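Local coordinates for aminotransferase (Streptomyces pactum, PDB 4ZM4), which belongs to the class-III aminotransferases, pyridoxal-phosphate-dependent enzymes of fold type I, and forms a dimer, at residues T145-Y150 with D386-A391. The protein carries 1 engineered substitution. Residues are numbered along the deposited sequence; the frame is centred on the assembly and turned at random.
Sequences TFEGHY and DLRQLA. With P3B ((3E,4R,5R)-4,5-dihydroxy-3-{[(Z)-{3-hydroxy-2-methyl-5-[(phosphonooxy)methyl]pyridin-4(1H)-ylidene}methyl]imino}cyclohex-1-ene-1-carboxylic acid), chain H.
The guanidinium of R388 and the carboxylate of E147 meet edge to edge, their planes only 25° apart. R388 approaches side-on: its NE lies 3.0 Å from E147 OE1, which sits almost in the guanidinium plane, while R388 NH2 reaches E147 OE2 at 3.2 Å, tilted a little further from that plane. Each oxygen offers its syn lone pair, so this two-pronged salt bridge fixes the rotation of both flat groups. Long side chains suit both places, since each must reach out from its backbone: E147, with CG anti to the backbone N (chi1 -168°) and its chain extended beyond, crosses R388 at about a right angle. T170 O accepts a weak hydrogen bond from R388 NH1.

Of the rings nearby, that of H149 has F146 CB over one face, toward its rim, with E147 O at the ring's edge, and its ND1 is hydrogen-bonded to E218 N. Y150 enters the ligand pocket, where its ring edge meets P3B, with CE2 3.3 Å from the ligand's CAJ.

F146 and H149 are the ends of a type II turn, closed by H149 N to F146 O. G148 occupies its third position, where the positive phi (91°) suits glycine. The turn leads on from strand 142-146 of the seven-stranded mixed sheet in the large domain of a fold-type I aminotransferase, and the contact ties it to the start of helix 387-393. Beside the salt bridge, L387 lays its CD2 methyl against G148 CA at 3.7 Å and packs more loosely on E147 CG, a small apolar patch at the surface. D386 is the N-cap of the helix: its short side chain brings OD1 to Q389 N at 2.9 Å, nearly straight.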
loop_
_atom_site.group_PDB
_atom_site.type_symbol
_atom_site.label_atom_id
_atom_site.label_comp_id
_atom_site.label_asym_id
_atom_site.label_seq_id
_atom_site.Cartn_x
_atom_site.Cartn_y
_atom_site.Cartn_z
ATOM N N THR B 145 -18.560 -12.847 0.038
ATOM C CA THR B 145 -17.363 -13.282 -0.666
ATOM C C THR B 145 -17.553 -14.705 -1.196
ATOM O O THR B 145 -18.520 -15.385 -0.839
ATOM C CB THR B 145 -16.151 -13.292 0.270
ATOM O OG1 THR B 145 -16.389 -14.201 1.339
ATOM C CG2 THR B 145 -15.892 -11.947 0.844
ATOM N N PHE B 146 -16.633 -15.157 -2.032
ATOM C CA PHE B 146 -16.640 -16.553 -2.470
ATOM C C PHE B 146 -15.370 -17.260 -2.016
ATOM O O PHE B 146 -14.290 -16.684 -2.004
ATOM C CB PHE B 146 -16.815 -16.652 -3.999
ATOM C CG PHE B 146 -18.138 -16.122 -4.486
ATOM C CD1 PHE B 146 -19.243 -16.951 -4.579
ATOM C CD2 PHE B 146 -18.271 -14.789 -4.873
ATOM C CE1 PHE B 146 -20.447 -16.476 -5.068
ATOM C CE2 PHE B 146 -19.504 -14.300 -5.332
ATOM C CZ PHE B 146 -20.589 -15.156 -5.441
ATOM N N GLU B 147 -15.492 -18.548 -1.744
ATOM C CA GLU B 147 -14.390 -19.338 -1.252
ATOM C C GLU B 147 -13.264 -19.452 -2.260
ATOM O O GLU B 147 -13.463 -19.852 -3.423
ATOM C CB GLU B 147 -14.853 -20.740 -0.871
ATOM C CG GLU B 147 -13.777 -21.480 -0.082
ATOM C CD GLU B 147 -14.208 -22.853 0.350
ATOM O OE1 GLU B 147 -14.883 -23.531 -0.448
ATOM O OE2 GLU B 147 -13.853 -23.248 1.471
ATOM N N GLY B 148 -12.063 -19.126 -1.782
ATOM C CA GLY B 148 -10.843 -19.127 -2.606
ATOM C C GLY B 148 -10.558 -17.776 -3.253
ATOM O O GLY B 148 -9.469 -17.562 -3.737
ATOM N N HIS B 149 -11.545 -16.880 -3.256
ATOM C CA HIS B 149 -11.399 -15.568 -3.850
ATOM C C HIS B 149 -10.660 -14.674 -2.854
ATOM O O HIS B 149 -11.013 -14.599 -1.702
ATOM C CB HIS B 149 -12.752 -14.948 -4.209
ATOM C CG HIS B 149 -13.447 -15.647 -5.341
ATOM N ND1 HIS B 149 -13.911 -14.998 -6.456
ATOM C CD2 HIS B 149 -13.747 -16.956 -5.529
ATOM C CE1 HIS B 149 -14.458 -15.865 -7.288
ATOM N NE2 HIS B 149 -14.373 -17.062 -6.750
ATOM N N TYR B 150 -9.596 -14.039 -3.316
ATOM C CA TYR B 150 -8.757 -13.303 -2.426
ATOM C C TYR B 150 -8.907 -11.800 -2.759
ATOM O O TYR B 150 -8.725 -11.383 -3.928
ATOM C CB TYR B 150 -7.304 -13.821 -2.544
ATOM C CG TYR B 150 -6.310 -13.084 -1.671
ATOM C CD1 TYR B 150 -6.318 -13.221 -0.290
ATOM C CD2 TYR B 150 -5.316 -12.283 -2.237
ATOM C CE1 TYR B 150 -5.400 -12.557 0.504
ATOM C CE2 TYR B 150 -4.407 -11.590 -1.450
ATOM C CZ TYR B 150 -4.457 -11.735 -0.094
ATOM O OH TYR B 150 -3.546 -11.049 0.661
ATOM N N ASP B 386 -15.198 -25.060 -8.830
ATOM C CA ASP B 386 -14.789 -24.305 -7.675
ATOM C C ASP B 386 -13.532 -24.894 -7.051
ATOM O O ASP B 386 -13.049 -25.921 -7.495
ATOM C CB ASP B 386 -15.921 -24.213 -6.637
ATOM C CG ASP B 386 -16.323 -25.569 -6.065
ATOM O OD1 ASP B 386 -15.489 -26.510 -6.005
ATOM O OD2 ASP B 386 -17.499 -25.700 -5.675
ATOM N N LEU B 387 -13.009 -24.189 -6.046
ATOM C CA LEU B 387 -11.769 -24.546 -5.357
ATOM C C LEU B 387 -11.733 -25.963 -4.788
ATOM O O LEU B 387 -10.719 -26.648 -4.909
ATOM C CB LEU B 387 -11.478 -23.509 -4.238
ATOM C CG LEU B 387 -10.372 -23.829 -3.229
ATOM C CD1 LEU B 387 -9.042 -23.965 -3.953
ATOM C CD2 LEU B 387 -10.300 -22.767 -2.127
ATOM N N ARG B 388 -12.799 -26.382 -4.112
ATOM C CA ARG B 388 -12.843 -27.736 -3.525
ATOM C C ARG B 388 -12.783 -28.822 -4.585
ATOM O O ARG B 388 -12.025 -29.778 -4.449
ATOM C CB ARG B 388 -14.093 -27.928 -2.692
ATOM C CG ARG B 388 -13.896 -27.477 -1.266
ATOM C CD ARG B 388 -15.197 -27.042 -0.651
ATOM N NE ARG B 388 -14.933 -26.305 0.563
ATOM C CZ ARG B 388 -14.669 -26.860 1.746
ATOM N NH1 ARG B 388 -14.644 -28.197 1.881
ATOM N NH2 ARG B 388 -14.415 -26.077 2.811
ATOM N N GLN B 389 -13.586 -28.678 -5.630
ATOM C CA GLN B 389 -13.595 -29.647 -6.708
ATOM C C GLN B 389 -12.213 -29.765 -7.363
ATOM O O GLN B 389 -11.781 -30.863 -7.671
ATOM C CB GLN B 389 -14.687 -29.317 -7.738
ATOM C CG GLN B 389 -16.120 -29.578 -7.257
ATOM C CD GLN B 389 -17.203 -29.327 -8.332
ATOM O OE1 GLN B 389 -16.922 -28.911 -9.472
ATOM N NE2 GLN B 389 -18.451 -29.590 -7.963
ATOM N N LEU B 390 -11.526 -28.642 -7.562
ATOM C CA LEU B 390 -10.221 -28.645 -8.237
ATOM C C LEU B 390 -9.134 -29.188 -7.345
ATOM O O LEU B 390 -8.323 -30.014 -7.777
ATOM C CB LEU B 390 -9.840 -27.246 -8.712
ATOM C CG LEU B 390 -8.408 -27.012 -9.235
ATOM C CD1 LEU B 390 -8.077 -27.899 -10.434
ATOM C CD2 LEU B 390 -8.244 -25.549 -9.601
ATOM N N ALA B 391 -9.118 -28.738 -6.096
ATOM C CA ALA B 391 -8.094 -29.189 -5.141
ATOM C C ALA B 391 -8.102 -30.679 -4.980
ATOM O O ALA B 391 -7.068 -31.280 -4.777
ATOM C CB ALA B 391 -8.274 -28.510 -3.780
HETATM O OAH P3B H . -2.484 -6.136 -1.493
HETATM P PBA P3B H . -2.053 -6.462 -2.984
HETATM O OAI P3B H . -1.087 -7.598 -2.831
HETATM O OAC P3B H . -1.391 -5.296 -3.699
HETATM O OAQ P3B H . -3.502 -6.975 -3.644
HETATM C CAM P3B H . -4.455 -7.809 -2.909
HETATM C CAV P3B H . -5.171 -8.512 -3.846
HETATM C CAL P3B H . -6.455 -8.064 -4.127
HETATM N NAP P3B H . -7.183 -8.728 -5.105
HETATM C CAU P3B H . -6.649 -9.792 -5.795
HETATM C CAA P3B H . -7.384 -10.463 -6.736
HETATM C CAW P3B H . -5.438 -10.240 -5.500
HETATM O OAE P3B H . -4.974 -11.291 -6.213
HETATM C CAX P3B H . -4.624 -9.618 -4.552
HETATM C CAJ P3B H . -3.314 -10.137 -4.255
HETATM N NAO P3B H . -2.878 -11.338 -4.764
HETATM C CAT P3B H . -1.683 -11.901 -4.398
HETATM C CAK P3B H . -0.838 -11.448 -3.347
HETATM C CAS P3B H . 0.329 -12.090 -2.948
HETATM C CAR P3B H . 1.166 -11.571 -1.942
HETATM O OAD P3B H . 2.259 -12.084 -1.657
HETATM O OAB P3B H . 0.838 -10.645 -1.241
HETATM C CAN P3B H . 0.868 -13.072 -3.684
HETATM C CAY P3B H . 0.123 -13.572 -4.932
HETATM O OAF P3B H . 0.313 -14.999 -4.854
HETATM C CAZ P3B H . -1.395 -13.145 -5.059
HETATM O OAG P3B H . -1.995 -13.225 -6.404
HETATM O O HOH W 1 -15.016 -23.984 -2.933
#